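Local atomic coordinates of vacuolar aminopeptidase 1 (Saccharomyces cerevisiae S288c, PDB entry 4R8F), a protein that removes amino acids, preferably neutral or hydrophobic ones, from the N-terminus of peptides in the yeast vacuole and is the major cargo of the Cvt pathway. Residues Ala91-Leu96 with Ala114-Thr119. Sequence-based numbering, arbitrary orientation.
Sequences ALTVKL and APYGGT
The ring of Tyr116 turns one edge to Ala91 and Leu92. Ala91 O lies near the ring plane, 3.3 Å from Tyr116 CD2. Chi1 of Tyr116 (171°) sets the ring beside its own carbonyl carbon, where this edge can meet Ala91. Lys95 runs beside the tyrosine, pointing the same way, and its CE comes obliquely to within 3.9 Å of Tyr116 CD1. A bend at the end of the lysine chain (chi4 -76°) turns NZ away from the ring plane. Lys95 NZ stands 5.5 Å from the centroid of the Tyr116 ring, a long distance that allows at most a weak cation-pi attraction. Its main partners are Asp236 and Asp234 of strand 230-239, by salt bridges. At the far end of the ring, Tyr116 OH hydrogen-bonds to Asp90 and Asn294. The side chains of Thr93 and Tyr116 cross obliquely, with Thr93 OG1 4.1 Å from Tyr116 CB.

Beneath these side chains the two strands pair antiparallel. Lys95 and Ala114 exchange two backbone hydrogen bonds, the one from Lys95 N to Ala114 O being nearly straight (173°). Tyr116 N donates to Thr93 O at 2.7 Å. The return bond from Thr93 N to Tyr116 O is weak, at 3.4 Å. Past this pair the ladder ends, and Leu92 CD2 packs on Gly117 O at 3.3 Å. Gly117 N hydrogen-bonds to OD1 of Asn373 of a second subunit, whose Pro372 also packs on Tyr116.

This is the open end of the beta hairpin 93-105/108-116, within an antiparallel sheet. Here the hairpin meets the subunit interface and the M18 dizinc site, where Leu92 touches the zinc ligands Glu296 and His435.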
ATOM      1  N   ALA A  91      34.592 -19.831  14.535  1.00 29.82           N
ATOM      2  CA  ALA A  91      33.181 -20.169  14.628  1.00 29.56           C
ATOM      3  C   ALA A  91      32.410 -18.915  14.975  1.00 29.04           C
ATOM      4  O   ALA A  91      32.990 -17.933  15.435  1.00 28.53           O
ATOM      5  CB  ALA A  91      32.967 -21.234  15.693  1.00 29.47           C
ATOM      6  N   LEU A  92      31.104 -18.943  14.747  1.00 29.87           N
ATOM      7  CA  LEU A  92      30.255 -17.823  15.120  1.00 30.63           C
ATOM      8  C   LEU A  92      30.262 -17.670  16.629  1.00 30.52           C
ATOM      9  O   LEU A  92      30.026 -18.638  17.346  1.00 30.77           O
ATOM     10  CB  LEU A  92      28.818 -18.043  14.661  1.00 31.24           C
ATOM     11  CG  LEU A  92      28.547 -18.212  13.168  1.00 31.99           C
ATOM     12  CD1 LEU A  92      27.052 -18.079  12.931  1.00 32.76           C
ATOM     13  CD2 LEU A  92      29.307 -17.200  12.326  1.00 32.32           C
ATOM     14  N   THR A  93      30.553 -16.462  17.102  1.00 30.59           N
ATOM     15  CA  THR A  93      30.466 -16.158  18.523  1.00 31.52           C
ATOM     16  C   THR A  93      30.092 -14.710  18.776  1.00 31.42           C
ATOM     17  O   THR A  93      29.905 -13.915  17.856  1.00 31.29           O
ATOM     18  CB  THR A  93      31.785 -16.469  19.280  1.00 32.00           C
ATOM     19  OG1 THR A  93      32.911 -16.039  18.502  1.00 32.72           O
ATOM     20  CG2 THR A  93      31.901 -17.965  19.584  1.00 32.56           C
ATOM     21  N   VAL A  94      29.944 -14.408  20.057  1.00 31.90           N
ATOM     22  CA  VAL A  94      29.807 -13.061  20.547  1.00 31.56           C
ATOM     23  C   VAL A  94      31.165 -12.708  21.126  1.00 31.67           C
ATOM     24  O   VAL A  94      31.786 -13.522  21.803  1.00 30.84           O
ATOM     25  CB  VAL A  94      28.732 -13.008  21.640  1.00 31.29           C
ATOM     26  CG1 VAL A  94      28.664 -11.629  22.274  1.00 31.43           C
ATOM     27  CG2 VAL A  94      27.384 -13.422  21.068  1.00 31.13           C
ATOM     28  N   LYS A  95      31.633 -11.502  20.844  1.00 32.96           N
ATOM     29  CA  LYS A  95      32.913 -11.051  21.350  1.00 33.87           C
ATOM     30  C   LYS A  95      32.749  -9.857  22.251  1.00 35.13           C
ATOM     31  O   LYS A  95      31.929  -8.977  22.003  1.00 34.30           O
ATOM     32  CB  LYS A  95      33.850 -10.692  20.203  1.00 34.65           C
ATOM     33  CG  LYS A  95      34.494 -11.907  19.576  1.00 35.64           C
ATOM     34  CD  LYS A  95      35.609 -11.512  18.632  1.00 36.81           C
ATOM     35  CE  LYS A  95      36.202 -12.733  17.951  1.00 38.00           C
ATOM     36  NZ  LYS A  95      37.094 -13.519  18.852  1.00 38.53           N
ATOM     37  N   LEU A  96      33.556  -9.847  23.304  1.00 37.18           N
ATOM     38  CA  LEU A  96      33.649  -8.720  24.202  1.00 38.23           C
ATOM     39  C   LEU A  96      34.229  -7.566  23.401  1.00 39.78           C
ATOM     40  O   LEU A  96      35.246  -7.732  22.726  1.00 39.28           O
ATOM     41  CB  LEU A  96      34.576  -9.071  25.362  1.00 39.08           C
ATOM     42  CG  LEU A  96      34.201  -8.516  26.726  1.00 39.80           C
ATOM     43  CD1 LEU A  96      33.066  -9.324  27.328  1.00 40.02           C
ATOM     44  CD2 LEU A  96      35.417  -8.533  27.635  1.00 40.47           C
ATOM     45  N   ALA A 114      29.853  -7.712  20.660  1.00 38.27           N
ATOM     46  CA  ALA A 114      29.535  -7.653  19.250  1.00 37.21           C
ATOM     47  C   ALA A 114      29.452  -9.061  18.684  1.00 36.24           C
ATOM     48  O   ALA A 114      30.195  -9.943  19.113  1.00 35.26           O
ATOM     49  CB  ALA A 114      30.594  -6.858  18.516  1.00 37.18           C
ATOM     50  N   PRO A 115      28.551  -9.278  17.712  1.00 35.80           N
ATOM     51  CA  PRO A 115      28.519 -10.583  17.067  1.00 35.97           C
ATOM     52  C   PRO A 115      29.707 -10.754  16.129  1.00 35.94           C
ATOM     53  O   PRO A 115      30.121  -9.798  15.473  1.00 36.41           O
ATOM     54  CB  PRO A 115      27.205 -10.567  16.271  1.00 35.51           C
ATOM     55  CG  PRO A 115      26.672  -9.176  16.341  1.00 35.71           C
ATOM     56  CD  PRO A 115      27.675  -8.310  17.034  1.00 35.58           C
ATOM     57  N   TYR A 116      30.249 -11.962  16.081  1.00 36.56           N
ATOM     58  CA  TYR A 116      31.309 -12.291  15.146  1.00 37.38           C
ATOM     59  C   TYR A 116      30.775 -13.266  14.099  1.00 39.53           C
ATOM     60  O   TYR A 116      30.292 -14.346  14.441  1.00 38.79           O
ATOM     61  CB  TYR A 116      32.504 -12.906  15.877  1.00 36.85           C
ATOM     62  CG  TYR A 116      33.539 -13.459  14.933  1.00 36.64           C
ATOM     63  CD1 TYR A 116      34.520 -12.638  14.390  1.00 36.66           C
ATOM     64  CD2 TYR A 116      33.520 -14.799  14.556  1.00 36.12           C
ATOM     65  CE1 TYR A 116      35.463 -13.138  13.511  1.00 36.19           C
ATOM     66  CE2 TYR A 116      34.456 -15.307  13.677  1.00 35.82           C
ATOM     67  CZ  TYR A 116      35.428 -14.473  13.159  1.00 36.10           C
ATOM     68  OH  TYR A 116      36.363 -14.971  12.283  1.00 35.46           O
ATOM     69  N   GLY A 117      30.853 -12.872  12.831  1.00 43.01           N
ATOM     70  CA  GLY A 117      30.522 -13.762  11.716  1.00 46.33           C
ATOM     71  C   GLY A 117      29.070 -13.772  11.278  1.00 49.66           C
ATOM     72  O   GLY A 117      28.684 -14.573  10.425  1.00 50.84           O
ATOM     73  N   GLY A 118      28.260 -12.887  11.848  1.00 53.98           N
ATOM     74  CA  GLY A 118      26.852 -12.809  11.490  1.00 58.38           C
ATOM     75  C   GLY A 118      26.139 -11.695  12.228  1.00 62.89           C
ATOM     76  O   GLY A 118      26.732 -11.013  13.066  1.00 64.47           O
ATOM     77  N   THR A 119      24.872 -11.489  11.884  1.00 66.76           N
ATOM     78  CA  THR A 119      23.962 -10.703  12.707  1.00 69.39           C
ATOM     79  C   THR A 119      23.159 -11.755  13.453  1.00 69.66           C
ATOM     80  O   THR A 119      22.268 -12.388  12.879  1.00 70.73           O
ATOM     81  CB  THR A 119      23.050  -9.795  11.860  1.00 70.62           C
ATOM     82  OG1 THR A 119      22.246 -10.593  10.980  1.00 71.45           O
ATOM     83  CG2 THR A 119      23.884  -8.818  11.034  1.00 70.50           C
TER